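PDB 1YOC: DUF4442 domain-containing protein from Pseudomonas aeruginosa, which is of unknown function but belongs to the hot dog superfamily and, like the related PaaI-type thioesterases, may act on acyl thioesters. Local coordinates for residues P34-L39 with A44-P49; A30-Q35 with A63-N68. All coordinates share one frame; numbering follows the deposited sequence.

How the contacts relate
Both contacts start from the same part of the chain, residues 30-39, and share P34 and Q35. Contact 2 comes first: the loop 30-35, after helix 15-25, rests on the beginning of helix 63-81. Contact 1 follows, as the chain enters strand 35-40 and pairs with strand 43-48 in a beta hairpin at one margin of the antiparallel sheet. The centres are about 10 Å apart, and the contacts touch through F48, which packs against both I32 and A65. Strand 43-48 is followed along the chain by helix 63-81. Loop, hairpin and the start of the helix pack together through F48, and contact 2 also meets the second subunit.

Contact 1: P34-L39 with A44-P49; sequences PQFVEL and AEVTFP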
ATOM      1  N   PRO B  34      -9.410  -7.902  -6.994  1.00 12.50           N
ATOM      2  CA  PRO B  34     -10.628  -7.269  -6.481  1.00 12.73           C
ATOM      3  C   PRO B  34     -11.862  -7.332  -7.389  1.00 13.51           C
ATOM      4  O   PRO B  34     -11.765  -7.684  -8.574  1.00 13.81           O
ATOM      5  CB  PRO B  34     -10.164  -5.825  -6.283  1.00 11.07           C
ATOM      6  CG  PRO B  34      -9.306  -5.609  -7.579  1.00 11.62           C
ATOM      7  CD  PRO B  34      -8.616  -6.955  -7.813  1.00 11.35           C
ATOM      8  N   GLN B  35     -13.016  -7.015  -6.804  1.00 11.90           N
ATOM      9  CA  GLN B  35     -14.266  -6.920  -7.568  1.00 13.63           C
ATOM     10  C   GLN B  35     -14.998  -5.726  -6.969  1.00 12.95           C
ATOM     11  O   GLN B  35     -14.791  -5.380  -5.785  1.00 16.15           O
ATOM     12  CB  GLN B  35     -15.136  -8.171  -7.366  1.00 14.14           C
ATOM     13  CG  GLN B  35     -14.509  -9.463  -7.883  1.00 14.90           C
ATOM     14  CD  GLN B  35     -14.454  -9.473  -9.411  1.00 17.58           C
ATOM     15  OE1 GLN B  35     -15.224  -8.773 -10.082  1.00 18.11           O
ATOM     16  NE2 GLN B  35     -13.552 -10.262  -9.957  1.00 17.48           N
ATOM     17  N   PHE B  36     -15.814  -5.060  -7.758  1.00 13.61           N
ATOM     18  CA  PHE B  36     -16.625  -3.977  -7.197  1.00 14.40           C
ATOM     19  C   PHE B  36     -17.997  -4.567  -6.864  1.00 16.66           C
ATOM     20  O   PHE B  36     -18.558  -5.365  -7.661  1.00 15.63           O
ATOM     21  CB  PHE B  36     -16.869  -2.865  -8.214  1.00 13.70           C
ATOM     22  CG  PHE B  36     -15.805  -1.813  -8.216  1.00 13.85           C
ATOM     23  CD1 PHE B  36     -15.932  -0.657  -7.437  1.00 15.21           C
ATOM     24  CD2 PHE B  36     -14.655  -1.984  -8.975  1.00 12.23           C
ATOM     25  CE1 PHE B  36     -14.897   0.310  -7.431  1.00 14.70           C
ATOM     26  CE2 PHE B  36     -13.652  -1.046  -8.973  1.00 13.38           C
ATOM     27  CZ  PHE B  36     -13.765   0.113  -8.197  1.00 14.60           C
ATOM     28  N   VAL B  37     -18.531  -4.171  -5.703  1.00 16.36           N
ATOM     29  CA  VAL B  37     -19.880  -4.569  -5.273  1.00 18.43           C
ATOM     30  C   VAL B  37     -20.772  -3.420  -5.750  1.00 19.64           C
ATOM     31  O   VAL B  37     -21.887  -3.629  -6.270  1.00 19.18           O
ATOM     32  CB  VAL B  37     -20.007  -4.657  -3.735  1.00 20.32           C
ATOM     33  CG1 VAL B  37     -21.491  -4.921  -3.331  1.00 22.89           C
ATOM     34  CG2 VAL B  37     -19.122  -5.741  -3.225  1.00 21.31           C
ATOM     35  N   GLU B  38     -20.294  -2.195  -5.568  1.00 16.94           N
ATOM     36  CA  GLU B  38     -21.064  -1.039  -6.017  1.00 18.47           C
ATOM     37  C   GLU B  38     -20.169   0.122  -6.396  1.00 16.32           C
ATOM     38  O   GLU B  38     -19.128   0.341  -5.780  1.00 14.89           O
ATOM     39  CB  GLU B  38     -22.037  -0.559  -4.939  1.00 21.98           C
ATOM     40  CG  GLU B  38     -23.051   0.420  -5.525  1.00 27.79           C
ATOM     41  CD  GLU B  38     -24.128   0.871  -4.521  1.00 31.90           C
ATOM     42  OE1 GLU B  38     -24.328   0.179  -3.493  1.00 32.27           O
ATOM     43  OE2 GLU B  38     -24.774   1.912  -4.778  1.00 33.21           O
ATOM     44  N   LEU B  39     -20.585   0.885  -7.398  1.00 14.25           N
ATOM     45  CA  LEU B  39     -19.796   2.038  -7.804  1.00 16.22           C
ATOM     46  C   LEU B  39     -20.745   3.058  -8.433  1.00 17.54           C
ATOM     47  O   LEU B  39     -21.466   2.737  -9.374  1.00 17.49           O
ATOM     48  CB  LEU B  39     -18.733   1.624  -8.832  1.00 14.92           C
ATOM     49  CG  LEU B  39     -17.885   2.771  -9.393  1.00 15.97           C
ATOM     50  CD1 LEU B  39     -17.111   3.469  -8.272  1.00 16.04           C
ATOM     51  CD2 LEU B  39     -16.910   2.264 -10.454  1.00 18.90           C
ATOM     52  N   ALA B  44     -18.412   3.891  -3.262  1.00 11.46           N
ATOM     53  CA  ALA B  44     -17.766   2.744  -3.901  1.00 11.16           C
ATOM     54  C   ALA B  44     -17.583   1.664  -2.852  1.00 11.50           C
ATOM     55  O   ALA B  44     -17.296   1.938  -1.666  1.00 11.05           O
ATOM     56  CB  ALA B  44     -16.406   3.121  -4.501  1.00 12.14           C
ATOM     57  N   GLU B  45     -17.785   0.431  -3.282  1.00 10.14           N
ATOM     58  CA  GLU B  45     -17.604  -0.697  -2.395  1.00 12.32           C
ATOM     59  C   GLU B  45     -16.935  -1.806  -3.179  1.00 11.08           C
ATOM     60  O   GLU B  45     -17.414  -2.208  -4.252  1.00 11.68           O
ATOM     61  CB  GLU B  45     -18.959  -1.157  -1.829  1.00 12.92           C
ATOM     62  CG  GLU B  45     -18.861  -2.315  -0.839  1.00 14.60           C
ATOM     63  CD  GLU B  45     -20.251  -2.731  -0.316  1.00 20.57           C
ATOM     64  OE1 GLU B  45     -21.187  -1.901  -0.343  1.00 20.81           O
ATOM     65  OE2 GLU B  45     -20.409  -3.879   0.136  1.00 23.10           O
ATOM     66  N   VAL B  46     -15.810  -2.273  -2.646  1.00 11.85           N
ATOM     67  CA  VAL B  46     -15.029  -3.323  -3.316  1.00 12.49           C
ATOM     68  C   VAL B  46     -14.781  -4.487  -2.365  1.00 13.84           C
ATOM     69  O   VAL B  46     -14.797  -4.336  -1.120  1.00 14.93           O
ATOM     70  CB  VAL B  46     -13.610  -2.809  -3.793  1.00 15.55           C
ATOM     71  CG1 VAL B  46     -13.734  -1.547  -4.665  1.00 13.08           C
ATOM     72  CG2 VAL B  46     -12.760  -2.532  -2.635  1.00 18.91           C
ATOM     73  N   THR B  47     -14.555  -5.655  -2.940  1.00 12.49           N
ATOM     74  CA  THR B  47     -14.254  -6.810  -2.104  1.00 13.94           C
ATOM     75  C   THR B  47     -13.025  -7.487  -2.709  1.00 13.04           C
ATOM     76  O   THR B  47     -12.745  -7.285  -3.874  1.00 12.00           O
ATOM     77  CB  THR B  47     -15.394  -7.874  -2.136  1.00 14.64           C
ATOM     78  OG1 THR B  47     -15.633  -8.279  -3.500  1.00 13.61           O
ATOM     79  CG2 THR B  47     -16.701  -7.302  -1.571  1.00 15.13           C
ATOM     80  N   PHE B  48     -12.244  -8.213  -1.906  1.00 12.38           N
ATOM     81  CA  PHE B  48     -11.180  -9.018  -2.502  1.00 11.00           C
ATOM     82  C   PHE B  48     -11.033 -10.258  -1.598  1.00 13.02           C
ATOM     83  O   PHE B  48     -11.254 -10.202  -0.376  1.00 11.87           O
ATOM     84  CB  PHE B  48      -9.856  -8.251  -2.742  1.00 11.10           C
ATOM     85  CG  PHE B  48      -9.071  -7.914  -1.494  1.00 11.53           C
ATOM     86  CD1 PHE B  48      -8.104  -8.785  -1.012  1.00 12.39           C
ATOM     87  CD2 PHE B  48      -9.244  -6.659  -0.872  1.00 10.61           C
ATOM     88  CE1 PHE B  48      -7.266  -8.412   0.096  1.00 11.86           C
ATOM     89  CE2 PHE B  48      -8.438  -6.265   0.216  1.00 10.12           C
ATOM     90  CZ  PHE B  48      -7.452  -7.124   0.699  1.00 10.38           C
ATOM     91  N   PRO B  49     -10.667 -11.399  -2.189  1.00 12.10           N
ATOM     92  CA  PRO B  49     -10.546 -12.604  -1.357  1.00 13.87           C
ATOM     93  C   PRO B  49      -9.256 -12.832  -0.593  1.00 14.79           C
ATOM     94  O   PRO B  49      -8.164 -12.466  -1.031  1.00 15.12           O
ATOM     95  CB  PRO B  49     -10.779 -13.733  -2.362  1.00 16.19           C
ATOM     96  CG  PRO B  49     -10.032 -13.197  -3.594  1.00 14.34           C
ATOM     97  CD  PRO B  49     -10.463 -11.691  -3.614  1.00 13.15           C
TER
HETATM   98  O   HOH W   1     -23.663  -1.779  -1.929  1.00 44.23           O
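Five backbone hydrogen bonds hold Q35-L39 antiparallel to A44-T47. Q35 and T47 form a two-bond pair, with T47 N at 2.9 Å from Q35 O. E45 O then accepts from two successive amides, V37 N at 2.7 Å and E38 N at 3.2 Å, while E45 N returns a bond to E38 O. That doubled acceptance is a classic beta bulge, V37 and E38 both facing E45, and it shifts the register by one residue.

Apolar contacts line the side bearing F36, V46, L39 and A44. The methyl V46 CG1 makes a CH-pi contact over one face of the F36 ring, 3.8 Å from its centroid, and L39 CD2 lies over the opposite face, offset toward the rim. A44 CB touches L39 CD1 at 3.9 Å. This side packs on helix 63-81, through T76 among others.

V37 leans across toward the other strand. With CG1 anti to the backbone N (chi1 174°), CG2 lies anti to the carbonyl carbon and meets T47 CG2 at 3.3 Å, closer than usual for two methyls. CG1 comes to E45 OE2 and CD, the two side chains crossing at a slant.

Among polar ends, one water donates to both E38 OE1 (2.6 Å) and E45 OE1 (2.9 Å), probably easing the proximity of two acids whose main partners are R40 and Y43. Altogether this is a bulged beta hairpin at the margin of a hot dog sheet.

Contact 2: A30-Q35 with A63-N68; sequences ASIAPQ and AIALCN
The carboxamide of N68 is the flat group facing I32 and S31. I32 CD1 lies to one side of its plane, displaced toward the stem of the side chain, where it comes to 4.0 Å from N68 CB; S31 OG stands close to that plane, beyond the outer end of the amide. Y28 and F29 of the same chain also pack on N68, as does Y28 of the second subunit.

I32 contributes the largest share of the buried surface. Both branches meet the helix: CG2 rests on A65 CB at 3.8 Å and also borders N68, while CD1 passes A65 O, 3.9 Å away, to reach N68 CB. A chi1 of 61° sets CG1 between the backbone N and the carbonyl carbon and CG2 anti to the carbonyl carbon, and from these positions both branches reach the helix. The helix, 63-81, is the central one of the hot dog fold, around which the sheet curls, and the loop covers its first turns beside the dimer interface. There the hydroxyl of S31 is hydrogen-bonded to Y28 O of its own chain and to Y28 OH of the second subunit.

S31 and I32 sit in a turn closed by A33 N to A30 O (3.0 Å); after it A33, in a left-handed backbone conformation, leads to P34 and strand 35-40.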
ATOM      1  N   ALA B  30      -4.592  -5.910  -9.783  1.00 12.86           N
ATOM      2  CA  ALA B  30      -4.781  -7.355  -9.964  1.00 13.70           C
ATOM      3  C   ALA B  30      -4.081  -8.159  -8.873  1.00 12.82           C
ATOM      4  O   ALA B  30      -4.452  -9.301  -8.607  1.00 14.63           O
ATOM      5  CB  ALA B  30      -4.251  -7.794 -11.383  1.00 13.36           C
ATOM      6  N   SER B  31      -3.079  -7.567  -8.227  1.00 12.45           N
ATOM      7  CA  SER B  31      -2.347  -8.255  -7.164  1.00 11.54           C
ATOM      8  C   SER B  31      -3.288  -8.628  -6.017  1.00 11.27           C
ATOM      9  O   SER B  31      -2.954  -9.524  -5.237  1.00  9.99           O
ATOM     10  CB  SER B  31      -1.165  -7.421  -6.607  1.00 11.67           C
ATOM     11  OG  SER B  31      -1.599  -6.198  -5.993  1.00 13.19           O
ATOM     12  N   ILE B  32      -4.436  -7.949  -5.882  1.00 10.09           N
ATOM     13  CA  ILE B  32      -5.379  -8.385  -4.832  1.00  9.82           C
ATOM     14  C   ILE B  32      -6.652  -9.024  -5.416  1.00 10.95           C
ATOM     15  O   ILE B  32      -7.525  -9.434  -4.658  1.00 12.12           O
ATOM     16  CB  ILE B  32      -5.785  -7.244  -3.857  1.00 10.06           C
ATOM     17  CG1 ILE B  32      -6.489  -6.097  -4.594  1.00 11.16           C
ATOM     18  CG2 ILE B  32      -4.532  -6.690  -3.137  1.00  9.99           C
ATOM     19  CD1 ILE B  32      -7.137  -5.063  -3.603  1.00  9.79           C
ATOM     20  N   ALA B  33      -6.736  -9.146  -6.743  1.00 11.82           N
ATOM     21  CA  ALA B  33      -7.908  -9.776  -7.417  1.00 12.63           C
ATOM     22  C   ALA B  33      -9.220  -9.219  -6.882  1.00 11.74           C
ATOM     23  O   ALA B  33     -10.079  -9.938  -6.396  1.00 12.91           O
ATOM     24  CB  ALA B  33      -7.855 -11.310  -7.204  1.00 14.04           C
ATOM     25  N   PRO B  34      -9.410  -7.902  -6.994  1.00 12.50           N
ATOM     26  CA  PRO B  34     -10.628  -7.269  -6.481  1.00 12.73           C
ATOM     27  C   PRO B  34     -11.862  -7.332  -7.389  1.00 13.51           C
ATOM     28  O   PRO B  34     -11.765  -7.684  -8.574  1.00 13.81           O
ATOM     29  CB  PRO B  34     -10.164  -5.825  -6.283  1.00 11.07           C
ATOM     30  CG  PRO B  34      -9.306  -5.609  -7.579  1.00 11.62           C
ATOM     31  CD  PRO B  34      -8.616  -6.955  -7.813  1.00 11.35           C
ATOM     32  N   GLN B  35     -13.016  -7.015  -6.804  1.00 11.90           N
ATOM     33  CA  GLN B  35     -14.266  -6.920  -7.568  1.00 13.63           C
ATOM     34  C   GLN B  35     -14.998  -5.726  -6.969  1.00 12.95           C
ATOM     35  O   GLN B  35     -14.791  -5.380  -5.785  1.00 16.15           O
ATOM     36  CB  GLN B  35     -15.136  -8.171  -7.366  1.00 14.14           C
ATOM     37  CG  GLN B  35     -14.509  -9.463  -7.883  1.00 14.90           C
ATOM     38  CD  GLN B  35     -14.454  -9.473  -9.411  1.00 17.58           C
ATOM     39  OE1 GLN B  35     -15.224  -8.773 -10.082  1.00 18.11           O
ATOM     40  NE2 GLN B  35     -13.552 -10.262  -9.957  1.00 17.48           N
ATOM     41  N   ALA B  63      -1.341  -5.740   5.307  1.00  9.07           N
ATOM     42  CA  ALA B  63      -1.689  -4.321   5.492  1.00 10.27           C
ATOM     43  C   ALA B  63      -1.724  -3.559   4.160  1.00  8.01           C
ATOM     44  O   ALA B  63      -2.617  -2.699   3.939  1.00  9.36           O
ATOM     45  CB  ALA B  63      -0.637  -3.644   6.428  1.00 10.73           C
ATOM     46  N   ILE B  64      -0.762  -3.841   3.290  1.00  8.56           N
ATOM     47  CA  ILE B  64      -0.689  -3.091   2.038  1.00  9.15           C
ATOM     48  C   ILE B  64      -1.728  -3.578   1.022  1.00  8.90           C
ATOM     49  O   ILE B  64      -2.114  -2.818   0.135  1.00  8.90           O
ATOM     50  CB  ILE B  64       0.780  -3.054   1.510  1.00  7.32           C
ATOM     51  CG1 ILE B  64       1.702  -2.522   2.642  1.00  8.41           C
ATOM     52  CG2 ILE B  64       0.905  -2.097   0.289  1.00  8.58           C
ATOM     53  CD1 ILE B  64       1.339  -1.022   3.121  1.00  9.37           C
ATOM     54  N   ALA B  65      -2.167  -4.844   1.148  1.00  7.56           N
ATOM     55  CA  ALA B  65      -3.244  -5.334   0.256  1.00  7.37           C
ATOM     56  C   ALA B  65      -4.543  -4.551   0.628  1.00  7.98           C
ATOM     57  O   ALA B  65      -5.373  -4.206  -0.238  1.00  8.83           O
ATOM     58  CB  ALA B  65      -3.455  -6.852   0.464  1.00  6.98           C
ATOM     59  N   LEU B  66      -4.713  -4.265   1.915  1.00  7.72           N
ATOM     60  CA  LEU B  66      -5.862  -3.496   2.378  1.00  8.55           C
ATOM     61  C   LEU B  66      -5.734  -2.073   1.812  1.00  7.89           C
ATOM     62  O   LEU B  66      -6.739  -1.449   1.411  1.00  9.53           O
ATOM     63  CB  LEU B  66      -5.901  -3.455   3.932  1.00  9.70           C
ATOM     64  CG  LEU B  66      -5.973  -4.832   4.617  1.00 11.86           C
ATOM     65  CD1 LEU B  66      -5.726  -4.667   6.124  1.00 11.21           C
ATOM     66  CD2 LEU B  66      -7.317  -5.480   4.344  1.00 11.05           C
ATOM     67  N   CYS B  67      -4.524  -1.524   1.820  1.00  9.13           N
ATOM     68  CA  CYS B  67      -4.332  -0.168   1.271  1.00  8.81           C
ATOM     69  C   CYS B  67      -4.695  -0.183  -0.205  1.00  9.19           C
ATOM     70  O   CYS B  67      -5.273   0.789  -0.718  1.00  9.03           O
ATOM     71  CB  CYS B  67      -2.876   0.311   1.401  1.00  8.98           C
ATOM     72  SG  CYS B  67      -2.361   0.675   3.080  1.00 10.80           S
ATOM     73  N   ASN B  68      -4.310  -1.258  -0.907  1.00  8.48           N
ATOM     74  CA  ASN B  68      -4.623  -1.340  -2.334  1.00  9.80           C
ATOM     75  C   ASN B  68      -6.135  -1.296  -2.598  1.00  8.96           C
ATOM     76  O   ASN B  68      -6.608  -0.628  -3.545  1.00  9.34           O
ATOM     77  CB  ASN B  68      -4.021  -2.622  -2.910  1.00 10.98           C
ATOM     78  CG  ASN B  68      -3.521  -2.450  -4.368  1.00 14.28           C
ATOM     79  OD1 ASN B  68      -3.089  -3.427  -4.988  1.00 17.54           O
ATOM     80  ND2 ASN B  68      -3.555  -1.217  -4.901  1.00 10.78           N
TER